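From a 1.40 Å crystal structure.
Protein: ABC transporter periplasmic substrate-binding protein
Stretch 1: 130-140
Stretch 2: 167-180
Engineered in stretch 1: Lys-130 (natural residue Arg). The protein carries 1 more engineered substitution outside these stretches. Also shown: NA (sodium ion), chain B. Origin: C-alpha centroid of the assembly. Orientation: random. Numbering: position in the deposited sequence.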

# COMPACT_ATOMS: atom_id res chain seq x y z
N LYS A 130 15.29 4.27 18.58
CA LYS A 130 15.52 5.52 19.19
C LYS A 130 14.29 6.12 19.83
O LYS A 130 14.34 6.69 20.90
CB LYS A 130 16.17 6.49 18.19
CG LYS A 130 16.50 7.86 18.76
CD LYS A 130 17.46 7.68 19.91
CE LYS A 130 18.32 8.89 20.16
NZ LYS A 130 17.61 10.17 20.45
N ILE A 131 13.13 6.02 19.13
CA ILE A 131 11.84 6.48 19.69
C ILE A 131 11.56 5.69 20.97
O ILE A 131 11.14 6.29 21.98
CB ILE A 131 10.74 6.30 18.57
CG1 ILE A 131 10.85 7.39 17.53
CG2 ILE A 131 9.35 6.15 19.20
CD1 ILE A 131 10.20 7.00 16.18
N ALA A 132 11.76 4.40 20.89
CA ALA A 132 11.54 3.43 22.04
C ALA A 132 12.51 3.85 23.18
O ALA A 132 12.06 4.01 24.34
CB ALA A 132 11.73 2.01 21.69
N ALA A 133 13.77 4.13 22.87
CA ALA A 133 14.78 4.42 23.89
C ALA A 133 14.50 5.75 24.58
O ALA A 133 14.68 5.84 25.81
CB ALA A 133 16.18 4.45 23.25
N ASP A 134 13.99 6.76 23.85
CA ASP A 134 13.70 8.07 24.33
C ASP A 134 12.27 8.13 24.91
O ASP A 134 11.83 9.23 25.39
CB ASP A 134 13.92 9.17 23.24
CG ASP A 134 15.44 9.40 22.94
OD1 ASP A 134 16.32 8.69 23.47
OD2 ASP A 134 15.77 10.33 22.19
N ASN A 135 11.52 7.04 24.84
CA ASN A 135 10.09 7.04 25.23
C ASN A 135 9.27 8.09 24.53
O ASN A 135 8.36 8.72 25.08
CB ASN A 135 9.92 7.23 26.74
CG ASN A 135 10.40 6.02 27.57
OD1 ASN A 135 10.60 4.87 27.10
ND2 ASN A 135 10.40 6.24 28.84
N ALA A 136 9.62 8.37 23.27
CA ALA A 136 8.84 9.32 22.51
C ALA A 136 7.46 8.71 22.16
O ALA A 136 7.35 7.54 21.95
CB ALA A 136 9.56 9.78 21.22
N VAL A 137 6.49 9.58 22.03
CA VAL A 137 5.13 9.19 21.66
C VAL A 137 5.13 8.64 20.28
O VAL A 137 5.70 9.24 19.36
CB VAL A 137 4.13 10.32 21.73
CG1 VAL A 137 2.77 9.89 21.15
CG2 VAL A 137 3.92 10.77 23.18
N PHE A 138 4.54 7.48 20.13
CA PHE A 138 4.43 6.78 18.81
C PHE A 138 2.96 6.33 18.70
O PHE A 138 2.44 5.62 19.59
CB PHE A 138 5.33 5.58 18.66
CG PHE A 138 5.26 4.98 17.28
CD1 PHE A 138 4.22 4.09 16.96
CD2 PHE A 138 6.13 5.37 16.23
CE1 PHE A 138 4.09 3.56 15.70
CE2 PHE A 138 5.98 4.85 14.97
CZ PHE A 138 4.99 3.98 14.69
N VAL A 139 2.31 6.67 17.60
CA VAL A 139 0.91 6.41 17.43
C VAL A 139 0.65 5.34 16.38
O VAL A 139 1.01 5.46 15.22
CB VAL A 139 0.14 7.70 17.05
CG1 VAL A 139 -1.30 7.44 17.11
CG2 VAL A 139 0.49 8.88 17.94
N SER A 140 0.08 4.23 16.83
CA SER A 140 -0.36 3.08 16.03
C SER A 140 -1.85 3.23 15.63
O SER A 140 -2.66 3.64 16.51
CB SER A 140 -0.20 1.75 16.86
OG SER A 140 -0.63 0.62 16.22
N ALA A 167 3.67 2.96 27.81
CA ALA A 167 2.71 4.08 27.86
C ALA A 167 2.88 5.11 26.78
O ALA A 167 1.84 5.75 26.41
CB ALA A 167 2.71 4.72 29.23
N TRP A 168 4.08 5.17 26.18
CA TRP A 168 4.35 6.12 25.08
C TRP A 168 3.74 5.63 23.76
O TRP A 168 3.67 6.43 22.83
CB TRP A 168 5.85 6.45 24.92
CG TRP A 168 6.70 5.29 24.81
CD1 TRP A 168 7.41 4.69 25.85
CD2 TRP A 168 7.00 4.49 23.65
NE1 TRP A 168 8.03 3.60 25.43
CE2 TRP A 168 7.84 3.43 24.08
CE3 TRP A 168 6.59 4.50 22.26
CZ2 TRP A 168 8.28 2.48 23.26
CZ3 TRP A 168 7.11 3.54 21.41
CH2 TRP A 168 7.96 2.54 21.89
N TYR A 169 3.37 4.39 23.67
CA TYR A 169 2.83 3.76 22.53
C TYR A 169 1.32 3.80 22.48
O TYR A 169 0.68 3.22 23.40
CB TYR A 169 3.26 2.30 22.47
CG TYR A 169 2.94 1.51 21.18
CD1 TYR A 169 3.64 1.75 19.97
CD2 TYR A 169 1.96 0.58 21.13
CE1 TYR A 169 3.37 1.00 18.85
CE2 TYR A 169 1.67 -0.15 20.02
CZ TYR A 169 2.38 0.07 18.82
OH TYR A 169 2.15 -0.70 17.74
N VAL A 170 0.77 4.62 21.61
CA VAL A 170 -0.69 4.96 21.55
C VAL A 170 -1.31 4.14 20.45
O VAL A 170 -0.81 4.06 19.33
CB VAL A 170 -0.81 6.47 21.27
CG1 VAL A 170 -2.29 6.81 21.08
CG2 VAL A 170 -0.18 7.34 22.32
N GLN A 171 -2.42 3.48 20.72
CA GLN A 171 -3.19 2.71 19.74
C GLN A 171 -4.58 3.39 19.58
O GLN A 171 -5.36 3.45 20.51
CB GLN A 171 -3.37 1.27 20.20
CG GLN A 171 -2.04 0.54 20.30
CD GLN A 171 -2.13 -0.90 20.75
OE1 GLN A 171 -2.47 -1.09 21.88
NE2 GLN A 171 -1.88 -1.86 19.89
N THR A 172 -4.81 4.04 18.45
CA THR A 172 -6.03 4.82 18.30
C THR A 172 -7.29 3.99 18.11
O THR A 172 -8.37 4.46 18.44
CB THR A 172 -5.87 5.81 17.10
OG1 THR A 172 -5.74 5.08 15.93
CG2 THR A 172 -4.66 6.72 17.35
N GLY A 173 -7.16 2.89 17.42
CA GLY A 173 -8.26 2.14 16.92
C GLY A 173 -8.99 2.86 15.81
O GLY A 173 -10.12 2.49 15.47
N GLN A 174 -8.32 3.79 15.12
CA GLN A 174 -8.96 4.63 14.07
C GLN A 174 -8.23 4.57 12.77
O GLN A 174 -7.16 3.97 12.68
CB GLN A 174 -9.07 6.06 14.55
CG GLN A 174 -9.91 6.26 15.79
CD GLN A 174 -9.90 7.69 16.29
OE1 GLN A 174 -8.97 8.16 16.96
NE2 GLN A 174 -10.99 8.43 15.97
N GLY A 175 -8.81 5.15 11.70
CA GLY A 175 -8.19 5.23 10.44
C GLY A 175 -7.01 6.16 10.35
O GLY A 175 -6.55 6.78 11.32
N MET A 176 -6.49 6.22 9.14
CA MET A 176 -5.19 6.87 8.96
C MET A 176 -5.22 8.35 9.26
O MET A 176 -4.33 8.88 10.01
CB MET A 176 -4.58 6.60 7.59
CG MET A 176 -3.12 6.85 7.48
SD MET A 176 -2.10 5.67 8.36
CE MET A 176 -1.72 6.64 9.83
N LEU A 177 -6.18 9.10 8.71
CA LEU A 177 -6.21 10.52 8.98
C LEU A 177 -6.41 10.85 10.44
O LEU A 177 -5.70 11.71 11.04
CB LEU A 177 -7.32 11.19 8.11
CG LEU A 177 -6.95 11.44 6.66
CD1 LEU A 177 -8.21 11.92 5.93
CD2 LEU A 177 -5.80 12.48 6.55
N ARG A 178 -7.26 10.14 11.11
CA ARG A 178 -7.48 10.34 12.52
C ARG A 178 -6.16 10.08 13.33
O ARG A 178 -5.86 10.78 14.31
CB ARG A 178 -8.55 9.47 13.07
CG ARG A 178 -9.99 9.87 12.66
CD ARG A 178 -10.40 11.21 13.28
NE ARG A 178 -11.84 11.36 13.12
CZ ARG A 178 -12.62 12.36 13.57
NH1 ARG A 178 -12.09 13.42 14.14
NH2 ARG A 178 -13.93 12.29 13.38
N THR A 179 -5.47 9.07 12.94
CA THR A 179 -4.27 8.65 13.68
C THR A 179 -3.22 9.70 13.47
O THR A 179 -2.47 10.02 14.42
CB THR A 179 -3.88 7.27 13.17
OG1 THR A 179 -4.90 6.32 13.54
CG2 THR A 179 -2.53 6.79 13.67
N ILE A 180 -3.10 10.23 12.25
CA ILE A 180 -2.19 11.34 12.00
C ILE A 180 -2.52 12.49 12.91
O ILE A 180 -1.61 13.11 13.51
CB ILE A 180 -2.24 11.76 10.55
CG1 ILE A 180 -1.49 10.76 9.70
CG2 ILE A 180 -1.58 13.15 10.37
CD1 ILE A 180 -1.63 11.00 8.17
NA NA B . 11.14 2.70 27.87
O HOH W 1 10.81 1.95 25.79
O HOH W 2 13.14 3.11 27.35
O HOH W 3 11.68 3.18 29.74
O HOH W 4 9.07 2.37 28.09
O HOH W 5 11.42 0.71 28.38

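Parallel β-strands illustrate a general rule of protein architecture: the backbone supplies the register, and the side chains at the ends and on the faces of the strands decide how the rest of the contact is filled. In this periplasmic substrate-binding protein the rule can be followed through three residues that bury the most surface across the contact, Trp-168, Ser-140 and Val-139.

The backbone frame comes first. Strand 138-140 runs beside strand 169-171 in the same direction, with an angle of 25° between them, and hydrogen bonds alternate from one strand to the other, as expected of a parallel pair. Phe-138 N donates to Trp-168 O at 3.0 Å, and Val-170 N returns a bond to Phe-138 O at 2.8 Å. Ser-140 then takes over at both of its ends: its N donates to Val-170 O at 2.7 Å, while its O accepts from Thr-172 N at 2.9 Å. Each of these bonds is close to straight, and the ladder continues one residue beyond the strand at each end of strand 169-171, from Trp-168 to Thr-172.

Trp-168 covers the largest area. Its CA-to-CB bond points toward the first stretch, and the p rotamer lays the indole against the end of a helix. There Asn-135, with positive phi, terminates the helix in a Schellman motif, and its N and Ala-136 N bond back to Ala-132 O and Ile-131 O at 3.1 and 2.9 Å. The turn brings Asn-135 CA over one face of the indole, 3.9 Å from the centroid of the five-membered ring, a CH-pi contact. Ala-132 CB packs 3.8 Å from Trp-168 CH2, and Phe-138 CB meets the ring edge 3.9 Å from Trp-168 CZ3. The indole nitrogen faces a hydrated ion. Asn-135 OD1 lies 3.3 Å from Trp-168 NE1, but the angle is too poor for a hydrogen bond; OD1 instead binds the sodium at 2.4 Å, and NE1 donates to water 4 at 3.1 Å, itself a sodium ligand. Tryptophan and asparagine are thus linked through the coordination shell.

Side chains alternate between the two faces of the sheet. Val-139 shares one with Val-170, their CG1 atoms 4.1 Å apart, and the same Val-139 CG1 reaches Thr-172 CG2 at 3.4 Å and Thr-179 CG2 at 3.7 Å. The valine therefore joins the strand pair to the following helix, with Gly-175 at its N-cap position; there Thr-179 OG1 donates to Gly-175 O at 2.8 Å.

Ser-140 shares the other face with Phe-138, Tyr-169 and Gln-171. Its CB lies 4.1 Å from Gln-171 CG, and its OG 3.4 Å from Tyr-169 OH. The Phe-138 and Tyr-169 rings, with planes only 6° apart, meet rim to rim rather than stacking, Phe-138 CD1 being 3.7 Å from Tyr-169 CE1.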